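Local coordinates for protein SusD homolog (Bacteroides thetaiotaomicron VPI-5482, PDB 3IV0) that probably binds glycans at the cell surface as an outer-membrane lipoprotein of the SusD family, although its own ligand is unknown, at residues S261-F266 / V364-G369. Sequence-based numbering, arbitrary orientation.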
ATOM      1  N   SER A 261       3.778  -0.232  15.933  1.00 10.96           N
ATOM      2  CA  SER A 261       5.070   0.327  16.293  1.00 11.38           C
ATOM      3  C   SER A 261       5.132   1.824  16.048  1.00 11.29           C
ATOM      4  O   SER A 261       4.290   2.399  15.359  1.00 11.24           O
ATOM      5  CB  SER A 261       6.220  -0.322  15.500  1.00 11.89           C
ATOM      6  OG  SER A 261       6.334   0.277  14.205  1.00 11.35           O
ATOM      7  N   ASP A 262       6.194   2.448  16.543  1.00 12.18           N
ATOM      8  CA  ASP A 262       6.379   3.886  16.344  1.00 12.74           C
ATOM      9  C   ASP A 262       6.807   4.248  14.913  1.00 12.67           C
ATOM     10  O   ASP A 262       6.981   5.414  14.609  1.00 13.40           O
ATOM     11  CB  ASP A 262       7.460   4.444  17.279  1.00 14.93           C
ATOM     12  CG  ASP A 262       6.992   4.589  18.730  1.00 19.59           C
ATOM     13  OD1 ASP A 262       5.848   4.238  19.049  1.00 19.41           O
ATOM     14  OD2 ASP A 262       7.792   5.106  19.534  1.00 26.43           O
ATOM     15  N   GLU A 263       7.004   3.253  14.046  1.00 11.15           N
ATOM     16  CA  GLU A 263       7.364   3.497  12.672  1.00 10.41           C
ATOM     17  C   GLU A 263       6.122   3.465  11.776  1.00 12.03           C
ATOM     18  O   GLU A 263       6.151   3.985  10.651  1.00 12.03           O
ATOM     19  CB  GLU A 263       8.404   2.465  12.213  1.00 12.41           C
ATOM     20  CG  GLU A 263       8.974   2.778  10.878  1.00 13.49           C
ATOM     21  CD  GLU A 263      10.225   2.043  10.501  1.00 13.86           C
ATOM     22  OE1 GLU A 263      10.994   1.656  11.397  1.00 14.50           O
ATOM     23  OE2 GLU A 263      10.475   1.962   9.263  1.00 13.73           O
ATOM     24  N   GLY A 264       5.036   2.881  12.242  1.00 11.43           N
ATOM     25  CA  GLY A 264       3.864   2.750  11.390  1.00 12.57           C
ATOM     26  C   GLY A 264       3.211   4.101  11.141  1.00 13.49           C
ATOM     27  O   GLY A 264       3.133   4.938  12.042  1.00 13.82           O
ATOM     28  N   LEU A 265       2.733   4.342   9.929  1.00 10.20           N
ATOM     29  CA  LEU A 265       1.925   5.525   9.644  1.00  9.85           C
ATOM     30  C   LEU A 265       0.479   5.102   9.367  1.00  9.88           C
ATOM     31  O   LEU A 265      -0.433   5.824   9.802  1.00 11.81           O
ATOM     32  CB  LEU A 265       2.493   6.372   8.492  1.00 10.28           C
ATOM     33  CG  LEU A 265       3.846   7.015   8.794  1.00  9.90           C
ATOM     34  CD1 LEU A 265       4.359   7.748   7.558  1.00 10.41           C
ATOM     35  CD2 LEU A 265       3.816   7.922   9.991  1.00 13.14           C
ATOM     36  N   PHE A 266       0.208   4.045   8.613  1.00  9.54           N
ATOM     37  CA  PHE A 266      -1.165   3.523   8.510  1.00  8.81           C
ATOM     38  C   PHE A 266      -1.054   2.044   8.320  1.00  9.40           C
ATOM     39  O   PHE A 266      -0.244   1.564   7.500  1.00  9.97           O
ATOM     40  CB  PHE A 266      -2.016   4.182   7.412  1.00  9.70           C
ATOM     41  CG  PHE A 266      -3.438   3.730   7.468  1.00  9.33           C
ATOM     42  CD1 PHE A 266      -4.200   4.066   8.584  1.00 10.38           C
ATOM     43  CD2 PHE A 266      -3.961   2.860   6.553  1.00 11.22           C
ATOM     44  CE1 PHE A 266      -5.480   3.580   8.722  1.00 11.90           C
ATOM     45  CE2 PHE A 266      -5.245   2.359   6.701  1.00 11.65           C
ATOM     46  CZ  PHE A 266      -5.997   2.720   7.802  1.00 11.04           C
ATOM     47  N   VAL A 364       0.586  -0.417   5.583  1.00 10.65           N
ATOM     48  CA  VAL A 364       0.285   0.247   4.336  1.00 10.76           C
ATOM     49  C   VAL A 364       1.278   1.373   4.087  1.00  9.84           C
ATOM     50  O   VAL A 364       1.864   1.464   2.984  1.00  9.84           O
ATOM     51  CB  VAL A 364      -1.163   0.782   4.339  1.00 11.14           C
ATOM     52  CG1 VAL A 364      -1.446   1.608   3.059  1.00 12.26           C
ATOM     53  CG2 VAL A 364      -2.154  -0.370   4.436  1.00 12.39           C
ATOM     54  N   PHE A 365       1.478   2.230   5.061  1.00  9.50           N
ATOM     55  CA  PHE A 365       2.428   3.324   4.987  1.00  9.08           C
ATOM     56  C   PHE A 365       3.256   3.267   6.241  1.00  9.05           C
ATOM     57  O   PHE A 365       2.720   3.140   7.354  1.00  9.74           O
ATOM     58  CB  PHE A 365       1.726   4.677   4.933  1.00 10.86           C
ATOM     59  CG  PHE A 365       0.789   4.864   3.758  1.00 10.50           C
ATOM     60  CD1 PHE A 365       1.175   4.577   2.444  1.00 10.40           C
ATOM     61  CD2 PHE A 365      -0.490   5.413   3.975  1.00 10.49           C
ATOM     62  CE1 PHE A 365       0.321   4.780   1.401  1.00 11.52           C
ATOM     63  CE2 PHE A 365      -1.349   5.621   2.891  1.00 10.35           C
ATOM     64  CZ  PHE A 365      -0.940   5.275   1.620  1.00 10.97           C
ATOM     65  N   ARG A 366       4.570   3.403   6.117  1.00  9.81           N
ATOM     66  CA  ARG A 366       5.386   3.549   7.317  1.00 12.55           C
ATOM     67  C   ARG A 366       6.473   4.601   7.147  1.00  9.25           C
ATOM     68  O   ARG A 366       6.702   5.125   6.038  1.00 10.01           O
ATOM     69  CB  ARG A 366       5.962   2.241   7.807  1.00 13.29           C
ATOM     70  CG  ARG A 366       6.921   1.602   6.874  1.00 11.67           C
ATOM     71  CD  ARG A 366       7.499   0.323   7.518  1.00 11.44           C
ATOM     72  NE  ARG A 366       8.209  -0.487   6.533  1.00 11.50           N
ATOM     73  CZ  ARG A 366       9.536  -0.558   6.421  1.00 11.83           C
ATOM     74  NH1 ARG A 366      10.345   0.137   7.184  1.00 13.90           N
ATOM     75  NH2 ARG A 366      10.054  -1.354   5.512  1.00 12.55           N
ATOM     76  N   TYR A 367       7.110   4.970   8.244  1.00 10.34           N
ATOM     77  CA  TYR A 367       7.944   6.162   8.283  1.00  9.89           C
ATOM     78  C   TYR A 367       9.137   6.067   7.341  1.00 10.54           C
ATOM     79  O   TYR A 367       9.468   7.053   6.696  1.00  9.89           O
ATOM     80  CB  TYR A 367       8.329   6.429   9.724  1.00 11.42           C
ATOM     81  CG  TYR A 367       9.034   7.728  10.012  1.00 11.62           C
ATOM     82  CD1 TYR A 367       8.559   8.960   9.567  1.00 13.05           C
ATOM     83  CD2 TYR A 367      10.147   7.733  10.831  1.00 12.78           C
ATOM     84  CE1 TYR A 367       9.238  10.139   9.885  1.00 13.23           C
ATOM     85  CE2 TYR A 367      10.788   8.908  11.197  1.00 14.44           C
ATOM     86  CZ  TYR A 367      10.352  10.081  10.689  1.00 12.24           C
ATOM     87  OH  TYR A 367      10.999  11.245  11.043  1.00 16.05           O
ATOM     88  N   ALA A 368       9.765   4.904   7.181  1.00  9.49           N
ATOM     89  CA  ALA A 368      10.889   4.809   6.254  1.00 10.38           C
ATOM     90  C   ALA A 368      10.427   5.108   4.845  1.00 10.60           C
ATOM     91  O   ALA A 368      11.142   5.760   4.071  1.00 10.58           O
ATOM     92  CB  ALA A 368      11.548   3.400   6.287  1.00 12.61           C
ATOM     93  N   GLY A 369       9.262   4.580   4.473  1.00  9.95           N
ATOM     94  CA  GLY A 369       8.691   4.867   3.152  1.00 10.39           C
ATOM     95  C   GLY A 369       8.476   6.343   2.926  1.00 10.19           C
ATOM     96  O   GLY A 369       8.832   6.873   1.861  1.00  9.82           O
TER
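The side chains of Glu263 and Arg366 run alongside each other in the same direction, both extended. CG of Arg366 sits between its backbone N and carbonyl carbon (chi1 64°), and its NH1 gives Glu263 OE2 a salt bridge of 2.8 Å. The oxygen lies in the guanidinium plane, yet the nitrogen meets it from above the carboxylate plane. Glu422 and Glu426 also pair with this guanidinium, while Arg398 takes Glu263 OE1, so the buried charges form a network. The methyl of Ala368 touches OE2, and Glu263 CG packs on Tyr367 CB at 3.9 Å. An alanine in place of Glu263 would probably leave Arg366 and Arg398 less well balanced and loosen the packing on Tyr367. Tyr367 N donates a hydrogen bond to Glu263 O (2.8 Å), close to the line of the C=O. Further along the pair, Leu265 CB rests on Phe365 CB at 4.0 Å, and Phe266 CD2 lies 4.1 Å from Val364 CB. Phe365 O accepts hydrogen bonds from Leu265 N and Phe266 N, at 2.8 and 3.0 Å: a classic beta bulge in the antiparallel pair 264-268 with 362-366, the latter strand passing into helix 367-381 with Arg366 at the N-cap position.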